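Local coordinates for carboxymuconolactone decarboxylase-like domain-containing protein (Thermotoga maritima, PDB 1P8C), which is of unknown function but belongs to the carboxymuconolactone decarboxylase-like family and may act as a peroxiredoxin-type oxidoreductase, at residues C[37-42]-C[49-54]; C[68-73]-C[95-100]; C[108-111]-C[116-119]. All blocks are in the same frame, centred on the assembly; numbering follows the deposited sequence.

Contact 1: C[37-42]-C[49-54]; sequences EKVLSR and RFFNLD
The backbone O of L40 accepts a hydrogen bond from NZ of K48, while the side chain of the same leucine settles on the ring of F51. Carbonyls in the last turn of a helix generally lack the amide four residues on, so a lysine from the first turn of the next helix suits the place. Across the contact itself the touching is apolar. L40 CD2 stands over one face of the F51 ring as a CH-pi contact, 3.7 Å from the ring centroid and 15° off the ring normal, displaced somewhat toward the rim. The methyl reaches that place because CG of L40 turns beside its own backbone N, opposite the carbonyl carbon (chi1 -58°), and CD2 branches toward the phenylalanine.

V39 meets the far end of the same ring. Its CG1 lies 3.6 Å from F51 CZ, approaching obliquely, and the two side chains cross at about a right angle. A beta-branched valine suits this spot: one methyl meets the ring without a long chain, and the residue also packs on V125 of the second subunit. Phenylalanine in turn supplies a broad, flat surface that can serve two neighbouring residues at once. The preceding residue, F50, extends toward L110 of the second subunit, so this short helix has one aromatic facing its partner and one facing another chain. Two consecutive helices, 25-41 and 45-56, running roughly antiparallel, form a helical hairpin whose two arms are joined by a phenylalanine packed against a leucine and a valine.

Contact 2: C[68-73]-C[95-100]; sequences KELMGL and EGASDE
L70 meets A97 by turning CG to the side of its backbone N, opposite the carbonyl carbon (chi1 -67°); CD2, the branch that bends back beside CA while CD1 carries on the chain, meets the methyl of A97. E69 and E95 each fold back through two successive bends (chi1 -71° and chi2 -68° for E69), which bring their aliphatic stems side by side. The contact joins helix 65-78 to the connection between helices 82-94 and 99-113, in an all-helical fold of the carboxymuconolactone decarboxylase family. That connection is built from two standard helix-end devices. G96, with positive phi, closes helix 82-94 in a Schellman motif, a backbone shape that glycine adopts without strain; S98 is the N-cap of helix 99-113, its short hydroxyl capping a backbone N of the first turn.

Between the two devices A97 turns its methyl toward L70. A small residue fits where the chain passes close to the helix, and its CB also meets C92 and I102, so the methyl is enclosed by several helices.

The glutamates meet through their stems, with E69 CG 4.4 Å from E95 CG. Their carboxylates diverge, E69 OE2 and E95 OE1 being 6.2 Å from each other. R91 reconciles them: its NH1 forms a salt bridge with OE2 of E69 and its NH2 with OE1 of E95. The other oxygen of E69 takes a hydrogen bond from ND1 of H88. With the disulfide-forming C81 and C84, E69 and H88 have the spacing of the active-site motif of AhpD-type relatives, consistent with a similar redox site. On the apolar side, the closest approach of the two segments is between L70 CD2 and A97 CB, at 4.0 Å.

Contact 3: C[108-111]-C[116-119]; sequences IALV and IVIP
Between L110 and its partners V117 and I118 there is no flat side chain, so neither ring faces nor ring edges shape this contact; rings from other chains pack nearby, F50 of the fifth subunit on V111 and Y58 of the fourth on I108. What meets here is branched aliphatic carbon. L110 CD2 does most of the work: it lies 3.9 Å from CG1 of I118 and, more loosely, 4.5 Å from CG1 of V117, so that one methyl spans two consecutive residues. The leucine gets there by swinging CG roughly opposite its backbone N (chi1 -150°), which carries the branch toward the second segment although the side chain does not set out that way.

V117 approaches the helix itself. Its CB points at segment 108-111, and CG1 comes 4.0 Å from the CA of L110, while the other methyl, CG2, is 4.4 Å from the carbonyl O of A109. With so compact a side chain, the backbones can come near: the CA atoms of L110 and V117 are 5.9 Å apart. I118 is the longer partner, reaching L110 with its CG1 arm as the two side chains cross at a slant.

The contact lies at the turn end of an antiparallel helical hairpin: a short connection that includes a 3-10 segment at I116 and V117 leads from helix 99-113 into helix 118-136. A109 and V117 also both touch T77 of helix 65-78, which places the turn against a third helix, and backbone hydrogen bonds from V111 reach the sixth subunit. With no charged or polar side chain among the touching residues, the hold between the two segments rests on shape and on the burial of methyl groups, the kind of chemistry suited to a hairpin end lodged among several subunits.

Contacts 1, 2 and 3 follow one another in series along the chain. Contact 1 joins helices 25-41 and 45-56; its centre is about 24 Å from that of contact 2, on the opposite side of the chain's centre, and about 29 Å from that of contact 3. Contacts 2 and 3 are closer, about 16 Å between centres, and share helix 99-113, one at its start and the other near its end. None touches another within the chain, yet the assembly brings them together: segments 49-54 and 108-111 meet between subunits, and R42 forms a salt bridge with D99 of a second subunit. The outlying first hairpin thus links copies of the protein.

Contact 1: C[37-42]-C[49-54]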
loop_
_atom_site.group_PDB
_atom_site.type_symbol
_atom_site.label_atom_id
_atom_site.label_comp_id
_atom_site.label_asym_id
_atom_site.label_seq_id
_atom_site.Cartn_x
_atom_site.Cartn_y
_atom_site.Cartn_z
ATOM N N GLU C 37 1.741 -7.096 25.176
ATOM C CA GLU C 37 2.582 -7.391 26.327
ATOM C C GLU C 37 3.677 -8.361 25.868
ATOM O O GLU C 37 4.876 -8.116 26.081
ATOM C CB GLU C 37 1.745 -8.031 27.436
ATOM C CG GLU C 37 2.372 -7.938 28.816
ATOM C CD GLU C 37 1.628 -8.759 29.850
ATOM O OE1 GLU C 37 0.380 -8.696 29.881
ATOM O OE2 GLU C 37 2.296 -9.460 30.638
ATOM N N LYS C 38 3.260 -9.451 25.219
ATOM C CA LYS C 38 4.204 -10.448 24.721
ATOM C C LYS C 38 5.234 -9.751 23.852
ATOM O O LYS C 38 6.430 -9.827 24.104
ATOM C CB LYS C 38 3.490 -11.513 23.885
ATOM C CG LYS C 38 2.416 -12.289 24.615
ATOM C CD LYS C 38 1.760 -13.293 23.679
ATOM C CE LYS C 38 0.509 -13.901 24.298
ATOM N NZ LYS C 38 -0.266 -14.720 23.317
ATOM N N VAL C 39 4.748 -9.060 22.829
ATOM C CA VAL C 39 5.612 -8.340 21.902
ATOM C C VAL C 39 6.726 -7.565 22.596
ATOM O O VAL C 39 7.893 -7.780 22.300
ATOM C CB VAL C 39 4.794 -7.360 21.029
ATOM C CG1 VAL C 39 5.728 -6.507 20.177
ATOM C CG2 VAL C 39 3.845 -8.140 20.136
ATOM N N LEU C 40 6.366 -6.665 23.507
ATOM C CA LEU C 40 7.359 -5.868 24.216
ATOM C C LEU C 40 8.288 -6.760 25.031
ATOM O O LEU C 40 9.513 -6.583 25.014
ATOM C CB LEU C 40 6.669 -4.859 25.129
ATOM C CG LEU C 40 5.713 -3.915 24.394
ATOM C CD1 LEU C 40 5.298 -2.793 25.331
ATOM C CD2 LEU C 40 6.396 -3.342 23.150
ATOM N N SER C 41 7.690 -7.715 25.741
ATOM C CA SER C 41 8.435 -8.671 26.554
ATOM C C SER C 41 9.671 -9.130 25.792
ATOM O O SER C 41 10.784 -8.700 26.090
ATOM C CB SER C 41 7.549 -9.877 26.885
ATOM O OG SER C 41 8.315 -10.973 27.351
ATOM N N ARG C 42 9.472 -10.000 24.805
ATOM C CA ARG C 42 10.590 -10.491 24.001
ATOM C C ARG C 42 11.020 -9.446 22.994
ATOM O O ARG C 42 11.770 -9.732 22.070
ATOM C CB ARG C 42 10.221 -11.789 23.279
ATOM C CG ARG C 42 10.297 -13.005 24.178
ATOM C CD ARG C 42 10.144 -14.287 23.402
ATOM N NE ARG C 42 8.849 -14.363 22.740
ATOM C CZ ARG C 42 8.417 -15.428 22.075
ATOM N NH1 ARG C 42 9.178 -16.512 21.983
ATOM N NH2 ARG C 42 7.225 -15.410 21.497
ATOM N N ARG C 49 9.975 1.733 22.528
ATOM C CA ARG C 49 9.973 3.176 22.273
ATOM C C ARG C 49 8.996 3.551 21.172
ATOM O O ARG C 49 8.363 4.608 21.225
ATOM C CB ARG C 49 11.381 3.680 21.931
ATOM C CG ARG C 49 12.081 4.348 23.097
ATOM C CD ARG C 49 13.603 4.472 22.909
ATOM N NE ARG C 49 14.259 4.815 24.178
ATOM C CZ ARG C 49 15.564 4.687 24.434
ATOM N NH1 ARG C 49 16.391 4.226 23.515
ATOM N NH2 ARG C 49 16.042 5.007 25.629
ATOM N N PHE C 50 8.888 2.686 20.168
ATOM C CA PHE C 50 7.954 2.917 19.091
ATOM C C PHE C 50 6.542 2.793 19.686
ATOM O O PHE C 50 5.743 3.721 19.581
ATOM C CB PHE C 50 8.152 1.889 17.987
ATOM C CG PHE C 50 7.462 2.254 16.722
ATOM C CD1 PHE C 50 8.094 3.050 15.785
ATOM C CD2 PHE C 50 6.146 1.848 16.486
ATOM C CE1 PHE C 50 7.433 3.442 14.626
ATOM C CE2 PHE C 50 5.476 2.238 15.327
ATOM C CZ PHE C 50 6.122 3.032 14.400
ATOM N N PHE C 51 6.235 1.674 20.334
ATOM C CA PHE C 51 4.905 1.531 20.922
ATOM C C PHE C 51 4.539 2.753 21.751
ATOM O O PHE C 51 3.432 3.277 21.617
ATOM C CB PHE C 51 4.800 0.260 21.781
ATOM C CG PHE C 51 4.630 -1.000 20.972
ATOM C CD1 PHE C 51 5.507 -1.303 19.936
ATOM C CD2 PHE C 51 3.575 -1.874 21.226
ATOM C CE1 PHE C 51 5.342 -2.459 19.161
ATOM C CE2 PHE C 51 3.405 -3.033 20.452
ATOM C CZ PHE C 51 4.290 -3.321 19.424
ATOM N N ASN C 52 5.461 3.233 22.591
ATOM C CA ASN C 52 5.148 4.410 23.399
ATOM C C ASN C 52 4.829 5.610 22.512
ATOM O O ASN C 52 3.950 6.445 22.799
ATOM C CB ASN C 52 6.328 4.740 24.312
ATOM C CG ASN C 52 6.458 3.765 25.460
ATOM O OD1 ASN C 52 7.491 3.695 26.111
ATOM N ND2 ASN C 52 5.405 3.011 25.718
ATOM N N LEU C 53 5.549 5.701 21.408
ATOM C CA LEU C 53 5.345 6.810 20.512
ATOM C C LEU C 53 3.964 6.730 19.813
ATOM O O LEU C 53 3.332 7.750 19.562
ATOM C CB LEU C 53 6.496 6.818 19.520
ATOM C CG LEU C 53 6.849 8.192 18.971
ATOM C CD1 LEU C 53 6.837 9.265 20.076
ATOM C CD2 LEU C 53 8.221 8.074 18.313
ATOM N N ASP C 54 3.509 5.508 19.534
ATOM C CA ASP C 54 2.220 5.249 18.886
ATOM C C ASP C 54 1.089 5.746 19.813
ATOM O O ASP C 54 0.017 6.120 19.369
ATOM C CB ASP C 54 2.087 3.741 18.610
ATOM C CG ASP C 54 0.755 3.361 17.950
ATOM O OD1 ASP C 54 0.280 4.104 17.058
ATOM O OD2 ASP C 54 0.195 2.301 18.313
#

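Contact 2: C[68-73]-C[95-100]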
loop_
_atom_site.group_PDB
_atom_site.type_symbol
_atom_site.label_atom_id
_atom_site.label_comp_id
_atom_site.label_asym_id
_atom_site.label_seq_id
_atom_site.Cartn_x
_atom_site.Cartn_y
_atom_site.Cartn_z
ATOM N N LYS C 68 -7.625 14.023 17.230
ATOM C CA LYS C 68 -6.501 13.153 16.897
ATOM C C LYS C 68 -6.932 11.707 16.751
ATOM O O LYS C 68 -6.410 10.997 15.888
ATOM C CB LYS C 68 -5.358 13.244 17.942
ATOM C CG LYS C 68 -4.630 14.623 17.981
ATOM C CD LYS C 68 -3.322 14.611 18.767
ATOM C CE LYS C 68 -2.767 16.034 18.892
ATOM N NZ LYS C 68 -1.385 16.101 19.482
ATOM N N GLU C 69 -7.878 11.260 17.574
ATOM C CA GLU C 69 -8.304 9.870 17.489
ATOM C C GLU C 69 -9.084 9.537 16.198
ATOM O O GLU C 69 -9.053 8.394 15.722
ATOM C CB GLU C 69 -9.112 9.498 18.734
ATOM C CG GLU C 69 -8.254 9.383 20.003
ATOM C CD GLU C 69 -7.303 8.180 19.951
ATOM O OE1 GLU C 69 -7.438 7.358 19.013
ATOM O OE2 GLU C 69 -6.435 8.043 20.848
ATOM N N LEU C 70 -9.760 10.534 15.641
ATOM C CA LEU C 70 -10.523 10.364 14.410
ATOM C C LEU C 70 -9.506 10.345 13.273
ATOM O O LEU C 70 -9.703 9.655 12.277
ATOM C CB LEU C 70 -11.526 11.515 14.212
ATOM C CG LEU C 70 -12.721 11.673 15.181
ATOM C CD1 LEU C 70 -13.315 13.073 15.076
ATOM C CD2 LEU C 70 -13.744 10.635 14.902
ATOM N N MET C 71 -8.418 11.096 13.428
ATOM C CA MET C 71 -7.362 11.096 12.416
ATOM C C MET C 71 -6.719 9.704 12.409
ATOM O O MET C 71 -6.381 9.169 11.346
ATOM C CB MET C 71 -6.316 12.156 12.718
ATOM C CG MET C 71 -6.856 13.556 12.699
ATOM S SD MET C 71 -5.605 14.755 13.116
ATOM C CE MET C 71 -6.332 16.279 12.578
ATOM N N GLY C 72 -6.579 9.099 13.583
ATOM C CA GLY C 72 -6.025 7.760 13.650
ATOM C C GLY C 72 -7.011 6.817 12.970
ATOM O O GLY C 72 -6.645 5.761 12.414
ATOM N N LEU C 73 -8.287 7.183 13.028
ATOM C CA LEU C 73 -9.306 6.363 12.386
ATOM C C LEU C 73 -9.135 6.544 10.865
ATOM O O LEU C 73 -9.102 5.585 10.142
ATOM C CB LEU C 73 -10.715 6.784 12.823
ATOM C CG LEU C 73 -11.761 5.928 12.100
ATOM C CD1 LEU C 73 -11.643 4.465 12.517
ATOM C CD2 LEU C 73 -13.148 6.490 12.374
ATOM N N GLU C 95 -13.688 9.350 23.594
ATOM C CA GLU C 95 -13.590 10.791 23.508
ATOM C C GLU C 95 -14.895 11.487 23.158
ATOM O O GLU C 95 -14.921 12.712 22.982
ATOM C CB GLU C 95 -12.497 11.162 22.528
ATOM C CG GLU C 95 -11.183 10.651 23.022
ATOM C CD GLU C 95 -10.935 11.083 24.464
ATOM O OE1 GLU C 95 -10.294 10.304 25.200
ATOM O OE2 GLU C 95 -11.384 12.198 24.843
ATOM N N GLY C 96 -15.969 10.705 23.057
ATOM C CA GLY C 96 -17.281 11.252 22.747
ATOM C C GLY C 96 -17.575 11.694 21.320
ATOM O O GLY C 96 -18.326 12.658 21.099
ATOM N N ALA C 97 -17.002 11.011 20.334
ATOM C CA ALA C 97 -17.269 11.384 18.951
ATOM C C ALA C 97 -18.638 10.827 18.621
ATOM O O ALA C 97 -18.958 9.702 19.016
ATOM C CB ALA C 97 -16.230 10.780 18.023
ATOM N N SER C 98 -19.451 11.614 17.920
ATOM C CA SER C 98 -20.777 11.153 17.508
ATOM C C SER C 98 -20.658 10.273 16.260
ATOM O O SER C 98 -19.764 10.477 15.432
ATOM C CB SER C 98 -21.693 12.343 17.169
ATOM O OG SER C 98 -21.241 13.048 16.021
ATOM N N ASP C 99 -21.552 9.297 16.135
ATOM C CA ASP C 99 -21.577 8.438 14.960
ATOM C C ASP C 99 -21.500 9.290 13.710
ATOM O O ASP C 99 -20.973 8.845 12.697
ATOM C CB ASP C 99 -22.849 7.597 14.935
ATOM C CG ASP C 99 -22.718 6.362 15.765
ATOM O OD1 ASP C 99 -21.891 6.421 16.705
ATOM O OD2 ASP C 99 -23.415 5.349 15.492
ATOM N N GLU C 100 -22.013 10.514 13.773
ATOM C CA GLU C 100 -21.944 11.382 12.607
ATOM C C GLU C 100 -20.472 11.708 12.354
ATOM O O GLU C 100 -19.971 11.545 11.252
ATOM C CB GLU C 100 -22.722 12.685 12.820
ATOM C CG GLU C 100 -24.228 12.568 12.715
ATOM C CD GLU C 100 -24.878 12.242 14.043
ATOM O OE1 GLU C 100 -24.781 11.082 14.499
ATOM O OE2 GLU C 100 -25.481 13.162 14.637
#

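Contact 3: C[108-111]-C[116-119]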
loop_
_atom_site.group_PDB
_atom_site.type_symbol
_atom_site.label_atom_id
_atom_site.label_comp_id
_atom_site.label_asym_id
_atom_site.label_seq_id
_atom_site.Cartn_x
_atom_site.Cartn_y
_atom_site.Cartn_z
ATOM N N ILE C 108 -14.159 10.266 4.470
ATOM C CA ILE C 108 -12.927 10.791 3.907
ATOM C C ILE C 108 -11.966 9.645 3.588
ATOM O O ILE C 108 -11.376 9.621 2.508
ATOM C CB ILE C 108 -12.310 11.813 4.861
ATOM C CG1 ILE C 108 -13.256 13.015 4.926
ATOM C CG2 ILE C 108 -10.895 12.222 4.401
ATOM C CD1 ILE C 108 -12.811 14.093 5.838
ATOM N N ALA C 109 -11.862 8.677 4.498
ATOM C CA ALA C 109 -10.990 7.535 4.262
ATOM C C ALA C 109 -11.453 6.766 3.007
ATOM O O ALA C 109 -10.646 6.462 2.141
ATOM C CB ALA C 109 -10.968 6.608 5.473
ATOM N N LEU C 110 -12.749 6.487 2.922
ATOM C CA LEU C 110 -13.356 5.760 1.793
ATOM C C LEU C 110 -13.072 6.436 0.453
ATOM O O LEU C 110 -12.634 5.796 -0.487
ATOM C CB LEU C 110 -14.861 5.685 1.989
ATOM C CG LEU C 110 -15.785 4.570 1.501
ATOM C CD1 LEU C 110 -17.146 5.233 1.244
ATOM C CD2 LEU C 110 -15.302 3.869 0.233
ATOM N N VAL C 111 -13.327 7.731 0.359
ATOM C CA VAL C 111 -13.073 8.422 -0.892
ATOM C C VAL C 111 -11.581 8.495 -1.218
ATOM O O VAL C 111 -11.192 8.227 -2.358
ATOM C CB VAL C 111 -13.703 9.871 -0.904
ATOM C CG1 VAL C 111 -13.098 10.693 -2.053
ATOM C CG2 VAL C 111 -15.252 9.779 -1.077
ATOM N N ILE C 116 -11.656 -0.360 -2.169
ATOM C CA ILE C 116 -11.012 -1.552 -1.563
ATOM C C ILE C 116 -11.234 -1.471 -0.066
ATOM O O ILE C 116 -11.144 -2.472 0.654
ATOM C CB ILE C 116 -9.469 -1.557 -1.712
ATOM C CG1 ILE C 116 -9.002 -0.090 -1.779
ATOM C CG2 ILE C 116 -9.050 -2.481 -2.862
ATOM C CD1 ILE C 116 -7.537 0.132 -1.697
ATOM N N VAL C 117 -11.496 -0.252 0.372
ATOM C CA VAL C 117 -11.712 0.096 1.773
ATOM C C VAL C 117 -13.072 -0.335 2.237
ATOM O O VAL C 117 -13.350 -0.340 3.435
ATOM C CB VAL C 117 -11.649 1.638 1.942
ATOM C CG1 VAL C 117 -12.410 2.069 3.150
ATOM C CG2 VAL C 117 -10.232 2.101 1.951
ATOM N N ILE C 118 -13.948 -0.671 1.298
ATOM C CA ILE C 118 -15.302 -1.037 1.690
ATOM C C ILE C 118 -15.400 -2.207 2.644
ATOM O O ILE C 118 -16.105 -2.130 3.640
ATOM C CB ILE C 118 -16.207 -1.215 0.451
ATOM C CG1 ILE C 118 -16.647 0.181 0.013
ATOM C CG2 ILE C 118 -17.443 -2.048 0.804
ATOM C CD1 ILE C 118 -17.423 0.277 -1.250
ATOM N N PRO C 119 -14.703 -3.308 2.364
ATOM C CA PRO C 119 -14.824 -4.414 3.328
ATOM C C PRO C 119 -14.457 -4.010 4.783
ATOM O O PRO C 119 -14.924 -4.621 5.752
ATOM C CB PRO C 119 -13.875 -5.481 2.754
ATOM C CG PRO C 119 -14.020 -5.262 1.233
ATOM C CD PRO C 119 -14.037 -3.726 1.117
#